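Local structure of nisin immunity protein (Lactococcus lactis subsp. lactis, 5XHB) at residues A[26-31]-A[103-108]; A[68-73]-A[86-91]; A[44-49]-A[73-78]. The protein takes part in immunity against exogenously supplied nisin, acting as a lipoprotein of the cell membrane in its natural form. All coordinates share one frame; numbering follows the deposited sequence.

Contact 1. Residues A[26-31]-A[103-108]; sequences SYFVTD and VKALRL. With SO4 (sulfate ion), chain B.
Phe28 lays the edge of its ring against the backbone of Val103 to Ala105: CE2 reaches Val103 O at 3.4 Å, and CD2 meets Ala105 CB at 4.0 Å. Val103 O and Ala105 CA both lie near the ring plane, and chi1 of 69° sets CG between the backbone N and the carbonyl carbon. Leu95, on strand 90-96, also packs on Phe28. Just beyond, the strand carrying 26-30 makes a single beta bridge with the loop, Thr30 opposite Ala105. Leu106 N donates to Val29 O at 2.9 Å, and Asp31 N donates to Lys104 O at 3.0 Å. Beside the bridge, the side chains of Val29 and Leu106 lie side by side, pointing the same way, with CG1 of the one on CB of the other, while the CG1 methyl of Val103 touches Thr30 CB.

Asp31 sits at the corner where the chain turns. Its OD1 accepts Arg107 N at 3.1 Å, a bond arriving well above the carboxylate plane (62°), and also a bond from Asn110 ND2. The carboxylate meets the Arg107 side chain through the CB and CG methylenes, not through the guanidinium; Arg107 NE and Lys104 NZ each form a salt bridge with Asp120.

Lys104 CB sits over one face of that guanidinium, toward the rim, and a sulfate, probably from the crystallisation liquor, lies at its edge. Sulfate O3 is gripped twice: Ala105 N donates to O3 at 2.8 Å, and Arg107 NH1 donates to O3 at 2.8 Å. Arg107 NH2 donates to sulfate O2. Tyr134 OH, Thr208 OG1 and Leu207 N also bond to the sulfate. The loop thus offers a main-chain N-H and a guanidinium together, donors that would suit an anion, although no natural ligand is implied.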
loop_
_atom_site.group_PDB
_atom_site.type_symbol
_atom_site.label_atom_id
_atom_site.label_comp_id
_atom_site.label_asym_id
_atom_site.label_seq_id
_atom_site.Cartn_x
_atom_site.Cartn_y
_atom_site.Cartn_z
ATOM N N SER A 26 18.259 3.974 2.504
ATOM C CA SER A 26 17.151 3.052 2.298
ATOM C C SER A 26 16.102 3.606 1.337
ATOM O O SER A 26 15.626 4.732 1.507
ATOM C CB SER A 26 16.496 2.709 3.637
ATOM O OG SER A 26 17.418 2.033 4.480
ATOM N N TYR A 27 15.731 2.786 0.357
ATOM C CA TYR A 27 14.766 3.152 -0.680
ATOM C C TYR A 27 13.707 2.083 -0.848
ATOM O O TYR A 27 13.914 0.934 -0.448
ATOM C CB TYR A 27 15.455 3.323 -2.034
ATOM C CG TYR A 27 16.497 4.396 -2.122
ATOM C CD1 TYR A 27 16.157 5.689 -2.513
ATOM C CD2 TYR A 27 17.836 4.112 -1.861
ATOM C CE1 TYR A 27 17.109 6.674 -2.620
ATOM C CE2 TYR A 27 18.802 5.094 -1.966
ATOM C CZ TYR A 27 18.433 6.373 -2.338
ATOM O OH TYR A 27 19.395 7.344 -2.445
ATOM N N PHE A 28 12.604 2.422 -1.516
ATOM C CA PHE A 28 11.741 1.365 -2.030
ATOM C C PHE A 28 11.358 1.601 -3.489
ATOM O O PHE A 28 11.363 2.725 -3.978
ATOM C CB PHE A 28 10.482 1.188 -1.161
ATOM C CG PHE A 28 9.478 2.334 -1.226
ATOM C CD1 PHE A 28 9.737 3.551 -0.612
ATOM C CD2 PHE A 28 8.242 2.148 -1.838
ATOM C CE1 PHE A 28 8.790 4.587 -0.645
ATOM C CE2 PHE A 28 7.286 3.160 -1.875
ATOM C CZ PHE A 28 7.552 4.381 -1.274
ATOM N N VAL A 29 11.074 0.516 -4.202
ATOM C CA VAL A 29 10.527 0.632 -5.551
ATOM C C VAL A 29 9.043 0.971 -5.462
ATOM O O VAL A 29 8.266 0.241 -4.839
ATOM C CB VAL A 29 10.692 -0.664 -6.365
ATOM C CG1 VAL A 29 10.374 -0.412 -7.843
ATOM C CG2 VAL A 29 12.119 -1.218 -6.205
ATOM N N THR A 30 8.656 2.071 -6.095
ATOM C CA THR A 30 7.271 2.517 -6.095
ATOM C C THR A 30 6.486 1.927 -7.254
ATOM O O THR A 30 7.052 1.290 -8.143
ATOM C CB THR A 30 7.154 4.036 -6.229
ATOM O OG1 THR A 30 7.511 4.395 -7.568
ATOM C CG2 THR A 30 8.085 4.755 -5.245
ATOM N N ASP A 31 5.182 2.201 -7.261
ATOM C CA ASP A 31 4.313 1.782 -8.355
ATOM C C ASP A 31 4.182 2.888 -9.412
ATOM O O ASP A 31 3.322 2.813 -10.299
ATOM C CB ASP A 31 2.929 1.410 -7.819
ATOM C CG ASP A 31 2.148 0.508 -8.787
ATOM O OD1 ASP A 31 2.760 -0.401 -9.378
ATOM O OD2 ASP A 31 0.924 0.720 -8.952
ATOM N N VAL A 103 3.300 7.095 -1.152
ATOM C CA VAL A 103 3.300 6.560 -2.506
ATOM C C VAL A 103 3.337 5.040 -2.405
ATOM O O VAL A 103 4.164 4.485 -1.664
ATOM C CB VAL A 103 4.521 7.057 -3.322
ATOM C CG1 VAL A 103 4.527 6.430 -4.721
ATOM C CG2 VAL A 103 4.545 8.579 -3.390
ATOM N N LYS A 104 2.449 4.362 -3.129
ATOM C CA LYS A 104 2.344 2.900 -3.032
ATOM C C LYS A 104 3.594 2.220 -3.566
ATOM O O LYS A 104 4.234 2.710 -4.501
ATOM C CB LYS A 104 1.098 2.400 -3.781
ATOM C CG LYS A 104 -0.204 2.834 -3.094
ATOM C CD LYS A 104 -1.482 2.539 -3.881
ATOM C CE LYS A 104 -2.708 2.878 -3.009
ATOM N NZ LYS A 104 -4.023 2.753 -3.700
ATOM N N ALA A 105 3.949 1.091 -2.966
ATOM C CA ALA A 105 5.069 0.301 -3.449
ATOM C C ALA A 105 4.652 -0.411 -4.727
ATOM O O ALA A 105 3.458 -0.541 -5.018
ATOM C CB ALA A 105 5.524 -0.719 -2.393
ATOM N N LEU A 106 5.652 -0.864 -5.469
ATOM C CA LEU A 106 5.463 -1.611 -6.711
ATOM C C LEU A 106 4.423 -2.714 -6.558
ATOM O O LEU A 106 4.493 -3.501 -5.614
ATOM C CB LEU A 106 6.805 -2.214 -7.151
ATOM C CG LEU A 106 6.766 -3.033 -8.444
ATOM C CD1 LEU A 106 6.389 -2.135 -9.614
ATOM C CD2 LEU A 106 8.105 -3.731 -8.681
ATOM N N ARG A 107 3.473 -2.772 -7.486
ATOM C CA ARG A 107 2.452 -3.812 -7.481
ATOM C C ARG A 107 2.842 -4.993 -8.375
ATOM O O ARG A 107 3.146 -4.819 -9.550
ATOM C CB ARG A 107 1.100 -3.255 -7.940
ATOM C CG ARG A 107 0.521 -2.160 -7.047
ATOM C CD ARG A 107 0.576 -2.557 -5.590
ATOM N NE ARG A 107 -0.354 -1.798 -4.746
ATOM C CZ ARG A 107 -0.006 -1.202 -3.609
ATOM N NH1 ARG A 107 1.261 -1.243 -3.201
ATOM N NH2 ARG A 107 -0.918 -0.568 -2.881
ATOM N N LEU A 108 2.816 -6.186 -7.794
ATOM C CA LEU A 108 3.119 -7.428 -8.499
ATOM C C LEU A 108 2.191 -7.640 -9.693
ATOM O O LEU A 108 2.592 -8.172 -10.730
ATOM C CB LEU A 108 2.991 -8.586 -7.521
ATOM C CG LEU A 108 4.079 -9.630 -7.331
ATOM C CD1 LEU A 108 5.473 -9.025 -7.380
ATOM C CD2 LEU A 108 3.821 -10.310 -5.993
HETATM S S SO4 B . 1.425 0.381 0.154
HETATM O O1 SO4 B . 1.705 1.729 0.692
HETATM O O2 SO4 B . 0.063 0.330 -0.367
HETATM O O3 SO4 B . 2.353 0.054 -0.927
HETATM O O4 SO4 B . 1.581 -0.562 1.257
#

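Contact 2. Residues A[68-73]-A[86-91]; sequences VTLVLN and GINDRY
Leu72 and Ile87 form the tightly packed part of this contact, lying side by side and pointing the same way, with Leu72 CD2 against Ile87 CD1 at 3.6 Å. Leu70 CD2 adds a wider touch on Ile87 CG2, and Phe111 packs on both Leu70 and Ile87. The backbones of Leu72 and Ile87 make a non-hydrogen-bonded antiparallel pair. On one side of it Asn73 N donates to Gly86 O at 2.8 Å; the return bond from Gly86 N to Asn73 O is long and weak. On the other side Asn88 N donates to Val71 O at 2.9 Å.

Strands 67-78 and 83-87 form one beta hairpin, and their pairing ends where a second, tight hairpin joins 83-87 to 90-96 through a two-residue type II' turn, Ile87 and Arg90 bonded N to O in both directions. Asn88, at the second position of that turn, carries on the hydrogen bonding with its side chain. Its OD1 accepts Val71 N at 2.7 Å, nearly along the C=O axis (171°), while its ND2 donates to Thr69 O at 3.2 Å, in the plane of both groups. Two bonds to alternate residues of the strand hold the amide flat and fix its rotation.

The looser side, where Val71 and Asn88 are partly exposed, is bridged by water: one molecule donates to Val71 O at 2.9 Å and to Asn88 O at 2.7 Å.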
loop_
_atom_site.group_PDB
_atom_site.type_symbol
_atom_site.label_atom_id
_atom_site.label_comp_id
_atom_site.label_asym_id
_atom_site.label_seq_id
_atom_site.Cartn_x
_atom_site.Cartn_y
_atom_site.Cartn_z
ATOM N N VAL A 68 5.266 -14.811 -10.259
ATOM C CA VAL A 68 5.723 -13.895 -11.290
ATOM C C VAL A 68 7.231 -13.726 -11.129
ATOM O O VAL A 68 7.744 -13.696 -10.008
ATOM C CB VAL A 68 4.992 -12.533 -11.223
ATOM C CG1 VAL A 68 5.207 -11.879 -9.884
ATOM C CG2 VAL A 68 5.464 -11.616 -12.339
ATOM N N THR A 69 7.937 -13.675 -12.255
ATOM C CA THR A 69 9.384 -13.517 -12.254
ATOM C C THR A 69 9.738 -12.066 -12.536
ATOM O O THR A 69 9.274 -11.481 -13.514
ATOM C CB THR A 69 10.057 -14.421 -13.300
ATOM O OG1 THR A 69 9.665 -15.778 -13.072
ATOM C CG2 THR A 69 11.569 -14.304 -13.217
ATOM N N LEU A 70 10.541 -11.482 -11.656
ATOM C CA LEU A 70 10.955 -10.095 -11.818
ATOM C C LEU A 70 12.439 -10.003 -12.092
ATOM O O LEU A 70 13.259 -10.549 -11.351
ATOM C CB LEU A 70 10.623 -9.279 -10.576
ATOM C CG LEU A 70 9.171 -9.227 -10.123
ATOM C CD1 LEU A 70 9.107 -8.389 -8.858
ATOM C CD2 LEU A 70 8.269 -8.658 -11.214
ATOM N N VAL A 71 12.788 -9.312 -13.162
ATOM C CA VAL A 71 14.184 -8.976 -13.386
ATOM C C VAL A 71 14.415 -7.507 -13.025
ATOM O O VAL A 71 13.890 -6.604 -13.691
ATOM C CB VAL A 71 14.597 -9.249 -14.842
ATOM C CG1 VAL A 71 15.963 -8.652 -15.129
ATOM C CG2 VAL A 71 14.598 -10.749 -15.090
ATOM N N LEU A 72 15.186 -7.287 -11.957
ATOM C CA LEU A 72 15.542 -5.952 -11.485
ATOM C C LEU A 72 16.877 -5.566 -12.086
ATOM O O LEU A 72 17.876 -6.255 -11.885
ATOM C CB LEU A 72 15.625 -5.909 -9.950
ATOM C CG LEU A 72 14.569 -6.717 -9.197
ATOM C CD1 LEU A 72 14.810 -6.636 -7.696
ATOM C CD2 LEU A 72 13.212 -6.197 -9.537
ATOM N N ASN A 73 16.907 -4.465 -12.821
ATOM C CA ASN A 73 18.062 -4.192 -13.661
ATOM C C ASN A 73 18.395 -2.712 -13.759
ATOM O O ASN A 73 17.724 -1.972 -14.486
ATOM C CB ASN A 73 17.808 -4.757 -15.056
ATOM C CG ASN A 73 19.063 -4.818 -15.908
ATOM O OD1 ASN A 73 20.194 -4.793 -15.401
ATOM N ND2 ASN A 73 18.868 -4.910 -17.216
ATOM N N GLY A 86 15.007 -0.367 -13.428
ATOM C CA GLY A 86 14.469 -1.235 -14.464
ATOM C C GLY A 86 13.807 -2.444 -13.830
ATOM O O GLY A 86 14.439 -3.173 -13.056
ATOM N N ILE A 87 12.524 -2.639 -14.133
ATOM C CA ILE A 87 11.789 -3.800 -13.669
ATOM C C ILE A 87 11.164 -4.482 -14.877
ATOM O O ILE A 87 10.231 -3.949 -15.479
ATOM C CB ILE A 87 10.656 -3.465 -12.676
ATOM C CG1 ILE A 87 11.117 -2.467 -11.601
ATOM C CG2 ILE A 87 10.141 -4.763 -12.045
ATOM C CD1 ILE A 87 12.162 -2.998 -10.671
ATOM N N ASN A 88 11.664 -5.662 -15.205
ATOM C CA ASN A 88 11.265 -6.351 -16.432
ATOM C C ASN A 88 11.399 -5.385 -17.597
ATOM O O ASN A 88 12.489 -4.864 -17.815
ATOM C CB ASN A 88 9.856 -6.934 -16.302
ATOM C CG ASN A 88 9.842 -8.159 -15.402
ATOM O OD1 ASN A 88 10.859 -8.471 -14.787
ATOM N ND2 ASN A 88 8.712 -8.859 -15.326
ATOM N N ASP A 89 10.314 -5.125 -18.320
ATOM C CA ASP A 89 10.393 -4.264 -19.500
ATOM C C ASP A 89 10.003 -2.814 -19.211
ATOM O O ASP A 89 9.798 -2.041 -20.136
ATOM C CB ASP A 89 9.498 -4.809 -20.622
ATOM C CG ASP A 89 8.030 -4.851 -20.223
ATOM O OD1 ASP A 89 7.744 -5.052 -19.022
ATOM O OD2 ASP A 89 7.160 -4.673 -21.104
ATOM N N ARG A 90 9.911 -2.443 -17.934
ATOM C CA ARG A 90 9.494 -1.093 -17.571
ATOM C C ARG A 90 10.504 -0.426 -16.651
ATOM O O ARG A 90 11.536 -1.005 -16.323
ATOM C CB ARG A 90 8.129 -1.120 -16.891
ATOM C CG ARG A 90 6.998 -1.562 -17.809
ATOM C CD ARG A 90 5.952 -2.307 -17.010
ATOM N NE ARG A 90 4.726 -2.520 -17.761
ATOM C CZ ARG A 90 3.521 -2.601 -17.206
ATOM N NH1 ARG A 90 3.385 -2.481 -15.893
ATOM N NH2 ARG A 90 2.450 -2.793 -17.964
ATOM N N TYR A 91 10.179 0.798 -16.248
ATOM C CA TYR A 91 10.972 1.558 -15.286
ATOM C C TYR A 91 10.056 2.094 -14.198
ATOM O O TYR A 91 8.981 2.618 -14.493
ATOM C CB TYR A 91 11.693 2.719 -15.959
ATOM C CG TYR A 91 12.585 2.305 -17.108
ATOM C CD1 TYR A 91 12.065 2.130 -18.385
ATOM C CD2 TYR A 91 13.946 2.114 -16.919
ATOM C CE1 TYR A 91 12.875 1.769 -19.441
ATOM C CE2 TYR A 91 14.766 1.751 -17.973
ATOM C CZ TYR A 91 14.222 1.579 -19.231
ATOM O OH TYR A 91 15.035 1.217 -20.283
HETATM O O HOH W 1 14.626 -5.287 -16.184
#

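Contact 3. Residues A[44-49]-A[73-78]; sequences VKFYKL and NNIYEA
Val44 and Ile75 form a regular antiparallel hydrogen-bonded pair, but by Tyr47 and Asn73 the register has slipped by one residue, the mark of a beta bulge. Two backbone bonds close the regular pair: Ile75 N to Val44 O at 2.9 Å and Val44 N to Ile75 O at 3.2 Å.

Opposite the bulge, whose extra residue lies on the 44-49 strand, the side chain of Asn74 supplies an acceptor. Its OD1 takes Phe46 N at 3.0 Å, the donor lying in the plane of the amide carbonyl. The backbone N of Asn74 makes only a weak bond to Phe46 O.

Apolar contact gathers on the side occupied by Val44, Phe46 and Ile75. Val44 CB meets Ile75 CB at 4.2 Å. The Phe46 ring comes alongside the Asn74 backbone, with CE1 at 3.3 Å from Asn74 N. The same Phe46 CE1 lies 3.9 Å from Ile75 CG1. Val10 packs on all three residues.

The other end of the Asn74 amide donates within its own strand: ND2 bonds to Tyr76 OH at 3.1 Å, with the hydroxyl oxygen in the amide plane.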
loop_
_atom_site.group_PDB
_atom_site.type_symbol
_atom_site.label_atom_id
_atom_site.label_comp_id
_atom_site.label_asym_id
_atom_site.label_seq_id
_atom_site.Cartn_x
_atom_site.Cartn_y
_atom_site.Cartn_z
ATOM N N VAL A 44 23.713 3.258 -11.598
ATOM C CA VAL A 44 24.213 2.020 -10.995
ATOM C C VAL A 44 23.851 0.837 -11.862
ATOM O O VAL A 44 22.688 0.680 -12.229
ATOM C CB VAL A 44 23.615 1.737 -9.601
ATOM C CG1 VAL A 44 24.364 0.596 -8.934
ATOM C CG2 VAL A 44 23.652 2.958 -8.744
ATOM N N LYS A 45 24.829 -0.008 -12.167
ATOM C CA LYS A 45 24.544 -1.241 -12.878
ATOM C C LYS A 45 24.438 -2.416 -11.905
ATOM O O LYS A 45 25.306 -2.615 -11.058
ATOM C CB LYS A 45 25.616 -1.504 -13.936
ATOM C CG LYS A 45 25.617 -0.479 -15.066
ATOM C CD LYS A 45 26.643 -0.849 -16.134
ATOM C CE LYS A 45 26.704 0.183 -17.255
ATOM N NZ LYS A 45 27.845 -0.092 -18.189
ATOM N N PHE A 46 23.341 -3.159 -12.004
ATOM C CA PHE A 46 23.149 -4.390 -11.246
ATOM C C PHE A 46 22.070 -5.211 -11.935
ATOM O O PHE A 46 21.299 -4.679 -12.732
ATOM C CB PHE A 46 22.760 -4.102 -9.791
ATOM C CG PHE A 46 21.303 -3.763 -9.610
ATOM C CD1 PHE A 46 20.832 -2.490 -9.888
ATOM C CD2 PHE A 46 20.405 -4.724 -9.174
ATOM C CE1 PHE A 46 19.482 -2.182 -9.731
ATOM C CE2 PHE A 46 19.052 -4.422 -9.015
ATOM C CZ PHE A 46 18.595 -3.154 -9.302
ATOM N N TYR A 47 22.009 -6.497 -11.606
ATOM C CA TYR A 47 21.024 -7.406 -12.172
ATOM C C TYR A 47 20.586 -8.382 -11.091
ATOM O O TYR A 47 21.410 -9.093 -10.520
ATOM C CB TYR A 47 21.614 -8.157 -13.376
ATOM C CG TYR A 47 20.648 -9.058 -14.101
ATOM C CD1 TYR A 47 20.381 -10.342 -13.643
ATOM C CD2 TYR A 47 20.001 -8.627 -15.253
ATOM C CE1 TYR A 47 19.492 -11.170 -14.304
ATOM C CE2 TYR A 47 19.111 -9.453 -15.927
ATOM C CZ TYR A 47 18.864 -10.723 -15.447
ATOM O OH TYR A 47 17.985 -11.553 -16.099
ATOM N N LYS A 48 19.291 -8.420 -10.809
ATOM C CA LYS A 48 18.772 -9.323 -9.797
ATOM C C LYS A 48 17.478 -9.969 -10.273
ATOM O O LYS A 48 16.576 -9.292 -10.749
ATOM C CB LYS A 48 18.552 -8.564 -8.479
ATOM C CG LYS A 48 17.916 -9.392 -7.363
ATOM C CD LYS A 48 18.841 -10.499 -6.879
ATOM C CE LYS A 48 18.442 -10.975 -5.483
ATOM N NZ LYS A 48 19.066 -12.283 -5.113
ATOM N N LEU A 49 17.394 -11.289 -10.159
ATOM C CA LEU A 49 16.167 -11.972 -10.516
ATOM C C LEU A 49 15.454 -12.444 -9.261
ATOM O O LEU A 49 16.048 -13.095 -8.404
ATOM C CB LEU A 49 16.450 -13.154 -11.457
ATOM C CG LEU A 49 15.195 -13.870 -11.959
ATOM C CD1 LEU A 49 15.316 -14.209 -13.437
ATOM C CD2 LEU A 49 14.957 -15.130 -11.152
ATOM N N ASN A 73 16.907 -4.465 -12.821
ATOM C CA ASN A 73 18.062 -4.192 -13.661
ATOM C C ASN A 73 18.395 -2.712 -13.759
ATOM O O ASN A 73 17.724 -1.972 -14.486
ATOM C CB ASN A 73 17.808 -4.757 -15.056
ATOM C CG ASN A 73 19.063 -4.818 -15.908
ATOM O OD1 ASN A 73 20.194 -4.793 -15.401
ATOM N ND2 ASN A 73 18.868 -4.910 -17.216
ATOM N N ASN A 74 19.425 -2.311 -13.010
ATOM C CA ASN A 74 20.006 -0.970 -13.027
ATOM C C ASN A 74 19.144 0.100 -12.392
ATOM O O ASN A 74 17.924 -0.005 -12.358
ATOM C CB ASN A 74 20.337 -0.544 -14.451
ATOM C CG ASN A 74 21.198 -1.557 -15.160
ATOM O OD1 ASN A 74 21.983 -2.258 -14.531
ATOM N ND2 ASN A 74 21.043 -1.655 -16.469
ATOM N N ILE A 75 19.818 1.127 -11.885
ATOM C CA ILE A 75 19.168 2.354 -11.433
ATOM C C ILE A 75 19.533 3.456 -12.410
ATOM O O ILE A 75 20.705 3.597 -12.774
ATOM C CB ILE A 75 19.605 2.741 -9.999
ATOM C CG1 ILE A 75 19.137 1.680 -9.009
ATOM C CG2 ILE A 75 19.054 4.124 -9.607
ATOM C CD1 ILE A 75 19.344 2.034 -7.564
ATOM N N TYR A 76 18.529 4.214 -12.844
ATOM C CA TYR A 76 18.690 5.310 -13.791
ATOM C C TYR A 76 18.275 6.647 -13.203
ATOM O O TYR A 76 17.427 6.704 -12.308
ATOM C CB TYR A 76 17.837 5.075 -15.035
ATOM C CG TYR A 76 18.130 3.795 -15.739
ATOM C CD1 TYR A 76 17.590 2.598 -15.292
ATOM C CD2 TYR A 76 18.941 3.775 -16.861
ATOM C CE1 TYR A 76 17.853 1.415 -15.941
ATOM C CE2 TYR A 76 19.213 2.588 -17.516
ATOM C CZ TYR A 76 18.671 1.417 -17.049
ATOM O OH TYR A 76 18.936 0.233 -17.694
ATOM N N GLU A 77 18.823 7.729 -13.739
ATOM C CA GLU A 77 18.269 9.036 -13.426
ATOM C C GLU A 77 17.231 9.397 -14.479
ATOM O O GLU A 77 17.487 9.251 -15.678
ATOM C CB GLU A 77 19.364 10.102 -13.349
ATOM C CG GLU A 77 18.829 11.459 -12.902
ATOM C CD GLU A 77 19.918 12.504 -12.773
ATOM O OE1 GLU A 77 21.052 12.237 -13.225
ATOM O OE2 GLU A 77 19.637 13.593 -12.224
ATOM N N ALA A 78 16.055 9.853 -14.040
ATOM C CA ALA A 78 15.010 10.264 -14.968
ATOM C C ALA A 78 15.144 11.753 -15.326
ATOM O O ALA A 78 15.960 12.468 -14.749
ATOM C CB ALA A 78 13.631 9.975 -14.383
#

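How the contacts relate
All three contacts reach the same antiparallel sheet, in the N-terminal half of a protein with no helix. Contacts 2 and 3 lie about 10 Å apart, centre to centre, on strand 67-78, one at each of its edges, so this strand is paired on both sides. They share Asn73 and touch further through Val71 on Tyr47. Contact 1 ties strand 25-33 to the loop after strand 90-96, its centre about 13 Å from that of contact 2 and 15 Å from that of contact 3. Leu106 and Val29 pack on Ile87, and Leu108 on Val68 and Leu70, laying the loop against the sheet. Along the chain, contacts 2 and 3 interleave, both nested inside the excursion that contact 1 closes.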